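Protein Kinase A (Toxoplasma gondii, PDB 5J3U) binds cyclic AMP through two tandem cyclic nucleotide-binding domains and, as a regulatory chain, probably restrains the kinase's catalytic subunit until the nucleotide arrives. Local coordinates at residues S187-K192 and A224-H230; L21-L25 and I122-A127; E56-Q62 and D110-R116. All coordinates share one frame. Where two conformers were deposited one is given. Numbering follows the deposited sequence.

From the N terminus, the chain first passes the loop 21-25, which waits almost a hundred residues for its partner on helix 116-138; interaction 2 closes that large loop. Within it, interaction 3 pairs strand 57-61 with strand 109-115 in the first cyclic nucleotide-binding domain. Because helix 116-138 follows directly on strand 109-115, the two contacts adjoin, with Phe-22 CE2 3.8 Å from Leu-114 CD2: N-terminal loop, barrel wall and helix are tied together. Interaction 1 comes later and in series, pairing strands 187-192 and 226-229 of the second domain against its own cAMP, its centre about 39 Å from that of interaction 3.

Interaction 1: residues S187-K192 and A224-H230. With CMP (adenosine-3',5'-cyclic-monophosphate), chain B.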
loop_
_atom_site.group_PDB
_atom_site.type_symbol
_atom_site.label_atom_id
_atom_site.label_comp_id
_atom_site.label_asym_id
_atom_site.label_seq_id
_atom_site.Cartn_x
_atom_site.Cartn_y
_atom_site.Cartn_z
ATOM N N SER A 187 14.540 12.377 9.232
ATOM C CA SER A 187 14.426 12.532 10.647
ATOM C C SER A 187 13.053 13.081 11.013
ATOM O O SER A 187 12.406 13.741 10.207
ATOM C CB SER A 187 15.525 13.505 11.133
ATOM O OG SER A 187 15.578 13.609 12.543
ATOM N N ALA A 188 12.662 12.843 12.236
ATOM C CA ALA A 188 11.370 13.354 12.789
ATOM C C ALA A 188 11.501 13.501 14.242
ATOM O O ALA A 188 12.437 12.965 14.864
ATOM C CB ALA A 188 10.206 12.416 12.455
ATOM N N VAL A 189 10.567 14.264 14.830
ATOM C CA VAL A 189 10.461 14.418 16.247
ATOM C C VAL A 189 9.017 14.126 16.717
ATOM O O VAL A 189 8.073 14.455 16.023
ATOM C CB VAL A 189 10.879 15.834 16.728
ATOM C CG1 VAL A 189 12.373 16.025 16.372
ATOM C CG2 VAL A 189 10.035 16.910 16.065
ATOM N N ALA A 190 8.916 13.467 17.845
ATOM C CA ALA A 190 7.635 13.266 18.532
ATOM C C ALA A 190 7.513 14.353 19.586
ATOM O O ALA A 190 8.443 14.534 20.412
ATOM C CB ALA A 190 7.606 11.922 19.193
ATOM N N THR A 191 6.354 14.993 19.609
ATOM C CA THR A 191 6.035 15.962 20.686
ATOM C C THR A 191 4.711 15.533 21.259
ATOM O O THR A 191 3.823 15.048 20.519
ATOM C CB THR A 191 5.996 17.406 20.160
ATOM O OG1 THR A 191 4.847 17.651 19.336
ATOM C CG2 THR A 191 7.200 17.723 19.332
ATOM N N LYS A 192 4.536 15.751 22.558
ATOM C CA LYS A 192 3.393 15.281 23.263
ATOM C C LYS A 192 2.932 16.298 24.287
ATOM O O LYS A 192 3.755 16.724 25.109
ATOM C CB LYS A 192 3.754 13.989 23.981
ATOM C CG LYS A 192 2.636 13.332 24.785
ATOM C CD LYS A 192 3.031 11.914 25.219
ATOM C CE LYS A 192 1.869 11.190 25.873
ATOM N NZ LYS A 192 2.360 10.187 26.841
ATOM N N ALA A 224 -1.236 9.182 20.359
ATOM C CA ALA A 224 -0.758 9.636 21.674
ATOM C C ALA A 224 0.270 10.813 21.642
ATOM O O ALA A 224 0.624 11.377 22.701
ATOM C CB ALA A 224 -0.227 8.463 22.491
ATOM N N ALA A 225 0.708 11.190 20.451
ATOM C CA ALA A 225 1.712 12.247 20.257
ATOM C C ALA A 225 1.647 12.737 18.821
ATOM O O ALA A 225 1.035 12.080 17.960
ATOM C CB ALA A 225 3.098 11.703 20.596
ATOM N N ASN A 226 2.222 13.916 18.580
ATOM C CA ASN A 226 2.524 14.406 17.270
ATOM C C ASN A 226 3.827 13.771 16.824
ATOM O O ASN A 226 4.707 13.574 17.670
ATOM C CB ASN A 226 2.717 15.909 17.249
ATOM C CG ASN A 226 1.534 16.620 17.841
ATOM O OD1 ASN A 226 0.429 16.523 17.274
ATOM N ND2 ASN A 226 1.724 17.292 18.997
ATOM N N VAL A 227 3.934 13.476 15.542
ATOM C CA VAL A 227 5.270 13.157 14.912
ATOM C C VAL A 227 5.442 14.089 13.741
ATOM O O VAL A 227 4.605 14.117 12.804
ATOM C CB VAL A 227 5.474 11.665 14.567
ATOM C CG1 VAL A 227 6.897 11.465 13.996
ATOM C CG2 VAL A 227 5.204 10.775 15.780
ATOM N N ILE A 228 6.520 14.894 13.787
ATOM C CA ILE A 228 6.720 15.958 12.865
ATOM C C ILE A 228 8.053 15.766 12.081
ATOM O O ILE A 228 9.057 15.491 12.696
ATOM C CB ILE A 228 6.833 17.308 13.643
ATOM C CG1 ILE A 228 5.566 17.570 14.510
ATOM C CG2 ILE A 228 7.037 18.436 12.654
ATOM C CD1 ILE A 228 5.799 18.585 15.612
ATOM N N ALA A 229 8.026 15.939 10.778
ATOM C CA ALA A 229 9.273 15.771 9.980
ATOM C C ALA A 229 10.275 16.880 10.391
ATOM O O ALA A 229 9.888 18.038 10.598
ATOM C CB ALA A 229 8.978 15.868 8.522
ATOM N N HIS A 230 11.529 16.489 10.524
ATOM C CA HIS A 230 12.620 17.359 11.006
ATOM C C HIS A 230 13.674 17.372 9.882
ATOM O O HIS A 230 14.364 16.402 9.710
ATOM C CB HIS A 230 13.189 16.767 12.284
ATOM C CG HIS A 230 14.324 17.546 12.857
ATOM N ND1 HIS A 230 14.169 18.839 13.313
ATOM C CD2 HIS A 230 15.618 17.217 13.079
ATOM C CE1 HIS A 230 15.340 19.280 13.764
ATOM N NE2 HIS A 230 16.234 18.318 13.630
HETATM P P CMP B . 0.781 6.574 18.172
HETATM O O1P CMP B . 0.109 5.684 17.208
HETATM O O2P CMP B . 0.051 6.904 19.479
HETATM O "O5'" CMP B . 1.117 7.940 17.408
HETATM C "C5'" CMP B . 2.011 8.856 18.069
HETATM C "C4'" CMP B . 3.320 8.073 18.205
HETATM O "O4'" CMP B . 4.385 8.762 18.878
HETATM C "C3'" CMP B . 3.122 6.881 19.122
HETATM O "O3'" CMP B . 2.246 5.946 18.478
HETATM C "C2'" CMP B . 4.532 6.417 19.381
HETATM O "O2'" CMP B . 5.059 5.649 18.262
HETATM C "C1'" CMP B . 5.259 7.758 19.336
HETATM N N9 CMP B . 5.739 8.169 20.621
HETATM C C8 CMP B . 6.988 8.646 20.812
HETATM N N7 CMP B . 7.159 9.013 22.139
HETATM C C5 CMP B . 5.986 8.805 22.775
HETATM C C6 CMP B . 5.465 8.955 24.166
HETATM N N6 CMP B . 6.246 9.452 25.175
HETATM N N1 CMP B . 4.191 8.580 24.358
HETATM C C2 CMP B . 3.341 8.112 23.403
HETATM N N3 CMP B . 3.774 7.940 22.112
HETATM C C4 CMP B . 5.049 8.236 21.770
#
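One wall of the cAMP pocket in the second cyclic nucleotide-binding domain is built from strand 187-192 and the antiparallel strand 226-229 with the loop before it. The backbone ladder is regular: Val-189 and Ile-228 exchange two hydrogen bonds (Val-189 N to Ile-228 O 2.9 Å, Ile-228 N to Val-189 O 2.8 Å), Thr-191 and Asn-226 do the same (Thr-191 N to Asn-226 O 2.9 Å, Asn-226 N to Thr-191 O 2.8 Å), and His-230 N reaches Ser-187 O at 2.9 Å where the chain turns its corner. Val-189, Thr-191, Asn-226 and Ile-228 share one face, on which Asn-226 ND2 donates to Thr-191 OG1 at 3.2 Å while its OD1 accepts from the backbone of Gln-173. Ala-190 and Val-227 share the other, against the nucleotide: Ala-190 CB lies 3.7 Å from C8 of the base and Val-227 CG2 3.8 Å from O4' of the ribose. At the end of the ladder Ala-224 N donates to phosphate oxygen O2P at 2.8 Å, and the extended Lys-192 makes a weak hydrogen bond from NZ to N1 of the adenine at 3.5 Å. Arg-223, Glu-214 and Tyr-261, with the backbone amides of Gly-213 and Ala-216, add further hydrogen bonds to the ligand. Small apolar side chains thus let base and sugar lie close against the sheet, while a backbone amide helps hold the cyclic phosphate.

Interaction 2: residues L21-L25 and I122-A127; sequences LFNSL and IVKDAA
Val-123 points its side chain at the loop 21-25 and overlaps the carbonyl of Leu-21, the ring of Phe-22 and the side chain of Leu-25: CG1 lies 3.4 Å from Leu-21 O, while CG2 lies 3.7 Å from Phe-22 CE2 and 4.3 Å from Leu-25 CD1. Phe-22 to Leu-25 form a type I beta turn, closed by Leu-25 N to Phe-22 O at 3.1 Å; Asn-23 and Ser-24 take phi/psi of -65/-26 and -86/-5, and Leu-25 then extends at -70/138. The facing residues 122-127 are helical, with a kink at 125-126, and Ala-127 N bonds Val-123 O at 2.9 Å. Closest CA pairs are Leu-21 with Ala-127 (5.3 Å) and Phe-22 with Val-123 (6.8 Å). Helix 6-18, this loop and helix 27-36 are consistent with the N3A motif of cyclic nucleotide-binding domains, packing here on helix 116-138, the B helix that follows the barrel. Leu-21 and Leu-25 both adopt the mt rotamer. Leu-21 CD2 comes to 4.1 Å from Ala-127 CB; Leu-25 CD2 reaches Ala-126 CB at 4.0 Å and Ile-122 O at 3.6 Å. Phe-22, chi1 m and chi2 89°, starts with CB turned away, yet its ring end swings back to Val-123 and also touches Val-33 of helix 27-36.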
loop_
_atom_site.group_PDB
_atom_site.type_symbol
_atom_site.label_atom_id
_atom_site.label_comp_id
_atom_site.label_asym_id
_atom_site.label_seq_id
_atom_site.Cartn_x
_atom_site.Cartn_y
_atom_site.Cartn_z
ATOM N N LEU A 21 1.733 -1.434 -6.802
ATOM C CA LEU A 21 2.722 -1.493 -7.890
ATOM C C LEU A 21 3.053 -0.133 -8.483
ATOM O O LEU A 21 4.043 -0.014 -9.157
ATOM C CB LEU A 21 2.317 -2.424 -9.026
ATOM C CG LEU A 21 2.264 -3.908 -8.690
ATOM C CD1 LEU A 21 1.944 -4.635 -9.975
ATOM C CD2 LEU A 21 3.540 -4.449 -8.022
ATOM N N PHE A 22 2.198 0.858 -8.270
ATOM C CA PHE A 22 2.393 2.204 -8.846
ATOM C C PHE A 22 2.893 3.242 -7.883
ATOM O O PHE A 22 3.233 4.329 -8.292
ATOM C CB PHE A 22 1.095 2.696 -9.491
ATOM C CG PHE A 22 0.584 1.773 -10.519
ATOM C CD1 PHE A 22 -0.262 0.755 -10.174
ATOM C CD2 PHE A 22 0.948 1.912 -11.863
ATOM C CE1 PHE A 22 -0.760 -0.119 -11.148
ATOM C CE2 PHE A 22 0.509 1.024 -12.820
ATOM C CZ PHE A 22 -0.349 0.012 -12.466
ATOM N N ASN A 23 2.962 2.912 -6.585
ATOM C CA ASN A 23 3.186 3.920 -5.558
ATOM C C ASN A 23 4.540 4.598 -5.632
ATOM O O ASN A 23 4.650 5.703 -5.189
ATOM C CB ASN A 23 2.994 3.227 -4.172
ATOM C CG ASN A 23 3.208 4.145 -3.008
ATOM O OD1 ASN A 23 4.255 4.128 -2.375
ATOM N ND2 ASN A 23 2.226 4.962 -2.722
ATOM N N SER A 24 5.543 3.942 -6.188
ATOM C CA SER A 24 6.883 4.498 -6.302
ATOM C C SER A 24 7.083 5.373 -7.550
ATOM O O SER A 24 8.158 6.021 -7.655
ATOM C CB SER A 24 7.946 3.408 -6.322
ATOM O OG SER A 24 8.030 2.758 -7.556
ATOM N N LEU A 25 6.096 5.470 -8.434
ATOM C CA LEU A 25 6.297 6.260 -9.644
ATOM C C LEU A 25 6.371 7.749 -9.356
ATOM O O LEU A 25 5.553 8.283 -8.575
ATOM C CB LEU A 25 5.229 5.964 -10.696
ATOM C CG LEU A 25 5.283 4.523 -11.227
ATOM C CD1 LEU A 25 4.113 4.324 -12.197
ATOM C CD2 LEU A 25 6.591 4.118 -11.913
ATOM N N ILE A 122 7.095 1.388 -18.288
ATOM C CA ILE A 122 7.053 2.459 -17.275
ATOM C C ILE A 122 7.069 1.937 -15.833
ATOM O O ILE A 122 7.691 2.575 -14.977
ATOM C CB ILE A 122 5.797 3.321 -17.423
ATOM C CG1 ILE A 122 5.652 3.860 -18.864
ATOM C CG2 ILE A 122 5.744 4.451 -16.376
ATOM C CD1 ILE A 122 6.726 4.870 -19.254
ATOM N N VAL A 123 6.393 0.809 -15.586
ATOM C CA VAL A 123 6.103 0.338 -14.230
ATOM C C VAL A 123 6.930 -0.835 -13.698
ATOM O O VAL A 123 7.302 -0.831 -12.546
ATOM C CB VAL A 123 4.644 -0.090 -14.077
ATOM C CG1 VAL A 123 4.271 -0.189 -12.586
ATOM C CG2 VAL A 123 3.706 0.897 -14.726
ATOM N N LYS A 124 7.182 -1.828 -14.537
ATOM C CA LYS A 124 7.578 -3.182 -14.088
ATOM C C LYS A 124 8.922 -3.160 -13.326
ATOM O O LYS A 124 9.003 -3.652 -12.206
ATOM C CB LYS A 124 7.631 -4.145 -15.260
ATOM C CG LYS A 124 7.985 -5.560 -14.843
ATOM C CD LYS A 124 7.959 -6.541 -16.002
ATOM C CE LYS A 124 8.492 -7.881 -15.516
ATOM N NZ LYS A 124 7.937 -8.977 -16.353
ATOM N N ASP A 125 9.938 -2.576 -13.943
ATOM C CA ASP A 125 11.258 -2.439 -13.311
ATOM C C ASP A 125 11.211 -1.612 -12.033
ATOM O O ASP A 125 11.801 -2.038 -11.027
ATOM C CB ASP A 125 12.283 -1.886 -14.322
ATOM C CG ASP A 125 12.608 -2.905 -15.459
ATOM O OD1 ASP A 125 12.222 -4.089 -15.360
ATOM O OD2 ASP A 125 13.243 -2.515 -16.478
ATOM N N ALA A 126 10.512 -0.474 -12.044
ATOM C CA ALA A 126 10.416 0.383 -10.883
ATOM C C ALA A 126 9.767 -0.359 -9.720
ATOM O O ALA A 126 10.212 -0.264 -8.567
ATOM C CB ALA A 126 9.612 1.628 -11.184
ATOM N N ALA A 127 8.711 -1.078 -10.029
ATOM C CA ALA A 127 7.920 -1.823 -9.012
ATOM C C ALA A 127 8.755 -2.925 -8.368
ATOM O O ALA A 127 8.774 -3.048 -7.105
ATOM C CB ALA A 127 6.701 -2.422 -9.645
#

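Interaction 3: residues E56-Q62 and D110-R116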
loop_
_atom_site.group_PDB
_atom_site.type_symbol
_atom_site.label_atom_id
_atom_site.label_comp_id
_atom_site.label_asym_id
_atom_site.label_seq_id
_atom_site.Cartn_x
_atom_site.Cartn_y
_atom_site.Cartn_z
ATOM N N GLU A 56 -2.685 -9.880 -21.249
ATOM C CA GLU A 56 -2.047 -8.744 -21.944
ATOM C C GLU A 56 -2.382 -7.415 -21.335
ATOM O O GLU A 56 -2.007 -6.407 -21.889
ATOM C CB GLU A 56 -2.355 -8.724 -23.451
ATOM C CG GLU A 56 -2.076 -10.023 -24.204
ATOM C CD GLU A 56 -0.637 -10.532 -24.124
ATOM O OE1 GLU A 56 0.325 -9.775 -23.860
ATOM O OE2 GLU A 56 -0.458 -11.743 -24.337
ATOM N N CYS A 57 -3.055 -7.417 -20.198
ATOM C CA CYS A 57 -3.335 -6.201 -19.477
ATOM C C CYS A 57 -3.578 -6.482 -17.996
ATOM O O CYS A 57 -3.731 -7.648 -17.586
ATOM C CB CYS A 57 -4.554 -5.547 -20.086
ATOM S SG CYS A 57 -6.025 -6.559 -19.981
ATOM N N LEU A 58 -3.638 -5.408 -17.211
ATOM C CA LEU A 58 -4.086 -5.453 -15.845
ATOM C C LEU A 58 -5.167 -4.428 -15.676
ATOM O O LEU A 58 -5.389 -3.618 -16.578
ATOM C CB LEU A 58 -2.918 -5.240 -14.905
ATOM C CG LEU A 58 -2.209 -3.869 -14.876
ATOM C CD1 LEU A 58 -3.084 -2.811 -14.219
ATOM C CD2 LEU A 58 -0.907 -3.980 -14.092
ATOM N N TYR A 59 -5.871 -4.509 -14.566
ATOM C CA TYR A 59 -6.942 -3.591 -14.235
ATOM C C TYR A 59 -6.797 -3.010 -12.853
ATOM O O TYR A 59 -6.283 -3.654 -11.943
ATOM C CB TYR A 59 -8.273 -4.361 -14.244
ATOM C CG TYR A 59 -8.564 -5.015 -15.562
ATOM C CD1 TYR A 59 -9.215 -4.306 -16.588
ATOM C CD2 TYR A 59 -8.169 -6.312 -15.807
ATOM C CE1 TYR A 59 -9.475 -4.889 -17.793
ATOM C CE2 TYR A 59 -8.448 -6.908 -17.016
ATOM C CZ TYR A 59 -9.089 -6.187 -18.000
ATOM O OH TYR A 59 -9.331 -6.787 -19.194
ATOM N N ILE A 60 -7.356 -1.810 -12.671
ATOM C CA ILE A 60 -7.585 -1.286 -11.352
ATOM C C ILE A 60 -9.048 -0.878 -11.199
ATOM O O ILE A 60 -9.688 -0.406 -12.141
ATOM C CB ILE A 60 -6.569 -0.167 -11.024
ATOM C CG1 ILE A 60 -6.700 0.236 -9.553
ATOM C CG2 ILE A 60 -6.783 1.035 -11.919
ATOM C CD1 ILE A 60 -5.490 0.955 -8.966
ATOM N N VAL A 61 -9.600 -1.077 -10.020
ATOM C CA VAL A 61 -11.009 -0.893 -9.814
ATOM C C VAL A 61 -11.278 0.520 -9.343
ATOM O O VAL A 61 -10.796 0.898 -8.324
ATOM C CB VAL A 61 -11.557 -1.879 -8.749
ATOM C CG1 VAL A 61 -13.045 -1.685 -8.512
ATOM C CG2 VAL A 61 -11.298 -3.304 -9.165
ATOM N N GLN A 62 -12.066 1.272 -10.094
ATOM C CA GLN A 62 -12.591 2.544 -9.561
ATOM C C GLN A 62 -13.831 2.268 -8.669
ATOM O O GLN A 62 -13.950 2.767 -7.534
ATOM C CB GLN A 62 -12.860 3.539 -10.683
ATOM C CG GLN A 62 -13.408 4.853 -10.137
ATOM C CD GLN A 62 -13.603 5.890 -11.188
ATOM O OE1 GLN A 62 -12.995 5.841 -12.252
ATOM N NE2 GLN A 62 -14.480 6.843 -10.903
ATOM N N ASP A 110 -16.530 -0.320 -12.651
ATOM C CA ASP A 110 -15.914 0.725 -13.431
ATOM C C ASP A 110 -14.425 0.498 -13.208
ATOM O O ASP A 110 -13.929 0.678 -12.098
ATOM C CB ASP A 110 -16.373 2.083 -12.908
ATOM C CG ASP A 110 -16.057 3.206 -13.862
ATOM O OD1 ASP A 110 -15.481 2.929 -14.924
ATOM O OD2 ASP A 110 -16.387 4.369 -13.532
ATOM N N LEU A 111 -13.764 0.028 -14.257
ATOM C CA LEU A 111 -12.349 -0.352 -14.228
ATOM C C LEU A 111 -11.538 0.546 -15.165
ATOM O O LEU A 111 -12.078 1.187 -16.070
ATOM C CB LEU A 111 -12.203 -1.769 -14.795
ATOM C CG LEU A 111 -13.140 -2.841 -14.162
ATOM C CD1 LEU A 111 -12.804 -4.151 -14.832
ATOM C CD2 LEU A 111 -13.010 -2.940 -12.653
ATOM N N TRP A 112 -10.228 0.525 -14.958
ATOM C CA TRP A 112 -9.284 1.144 -15.845
ATOM C C TRP A 112 -8.294 0.083 -16.203
ATOM O O TRP A 112 -7.788 -0.618 -15.345
ATOM C CB TRP A 112 -8.585 2.298 -15.174
ATOM C CG TRP A 112 -9.520 3.376 -14.819
ATOM C CD1 TRP A 112 -10.180 3.557 -13.650
ATOM C CD2 TRP A 112 -9.955 4.408 -15.696
ATOM N NE1 TRP A 112 -11.002 4.655 -13.730
ATOM C CE2 TRP A 112 -10.859 5.212 -14.974
ATOM C CE3 TRP A 112 -9.640 4.748 -17.017
ATOM C CZ2 TRP A 112 -11.443 6.351 -15.523
ATOM C CZ3 TRP A 112 -10.212 5.868 -17.543
ATOM C CH2 TRP A 112 -11.133 6.635 -16.803
ATOM N N GLU A 113 -8.033 -0.028 -17.468
ATOM C CA GLU A 113 -7.217 -1.079 -18.052
ATOM C C GLU A 113 -5.851 -0.534 -18.510
ATOM O O GLU A 113 -5.811 0.495 -19.182
ATOM C CB GLU A 113 -7.990 -1.654 -19.243
ATOM C CG GLU A 113 -7.219 -2.692 -20.049
ATOM C CD GLU A 113 -8.008 -3.265 -21.224
ATOM O OE1 GLU A 113 -9.229 -3.383 -21.124
ATOM O OE2 GLU A 113 -7.379 -3.588 -22.248
ATOM N N LEU A 114 -4.753 -1.232 -18.187
ATOM C CA LEU A 114 -3.421 -0.887 -18.605
ATOM C C LEU A 114 -2.811 -2.017 -19.399
ATOM O O LEU A 114 -2.728 -3.186 -18.917
ATOM C CB LEU A 114 -2.510 -0.641 -17.380
ATOM C CG LEU A 114 -1.055 -0.215 -17.677
ATOM C CD1 LEU A 114 -0.959 1.129 -18.393
ATOM C CD2 LEU A 114 -0.256 -0.115 -16.397
ATOM N N GLY A 115 -2.307 -1.699 -20.587
ATOM C CA GLY A 115 -1.664 -2.707 -21.433
ATOM C C GLY A 115 -0.286 -3.145 -20.981
ATOM O O GLY A 115 0.430 -2.429 -20.280
ATOM N N ARG A 116 0.043 -4.375 -21.335
ATOM C CA ARG A 116 1.315 -4.988 -20.992
ATOM C C ARG A 116 2.524 -4.164 -21.461
ATOM O O ARG A 116 3.527 -4.068 -20.737
ATOM C CB ARG A 116 1.389 -6.403 -21.584
ATOM C CG ARG A 116 2.739 -7.064 -21.435
ATOM C CD ARG A 116 2.782 -8.413 -22.116
ATOM N NE ARG A 116 2.077 -9.444 -21.367
ATOM C CZ ARG A 116 2.576 -10.157 -20.348
ATOM N NH1 ARG A 116 3.799 -9.922 -19.872
ATOM N NH2 ARG A 116 1.827 -11.121 -19.778
#
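Polar side-chain contacts across this strand pair lie at its two ends, while backbone hydrogen bonds run its whole length. At one end, Arg-116 N donates to Glu-56 O at 2.9 Å, and the side chains add a salt bridge, Arg-116 NE to Glu-56 OE1 at 3.1 Å, whose hydrogen bond is weak; the guanidinium finds further acceptors in the backbone oxygens of Gly-55 and Ala-92. At the other, Gln-62 N meets Asp-110 O at 2.8 Å and Gln-62 OE1 accepts from Trp-112 NE1, also at 2.8 Å, so that the indole is fastened by its edge. Between them, Leu-58 N to Leu-114 O and Leu-114 N to Leu-58 O are both 2.9 Å, Ile-60 N to Trp-112 O and Trp-112 N to Ile-60 O both 3.0 Å. Side chains alternate accordingly. Leu-58, Ile-60, Trp-112 and Leu-114 occupy one face, with Leu-58 CD1 3.9 Å from Leu-114 CB and Ile-60 CG2 3.9 Å from Trp-112 CB. On the other, Tyr-59 CD1 sits 4.0 Å from Leu-111 CD1 and Val-61 CG2 3.9 Å from Leu-111 CD2. Antiparallel pairs like this one build the jelly-roll, cupin-like barrel of the cyclic nucleotide-binding domain. Two residues of the first cAMP pocket lean on it: Arg-99 donates to Cys-57 O, and the Phe-88 ring meets Tyr-59. The strands are central in their sheet, flanked by 38-42 and 87-88; Tyr-59 and Leu-111 also pack on Leu-48 of strand 47-49, and Gly-115 occupies the N-cap position, right before helix 116-138, which carries the chain out of the barrel.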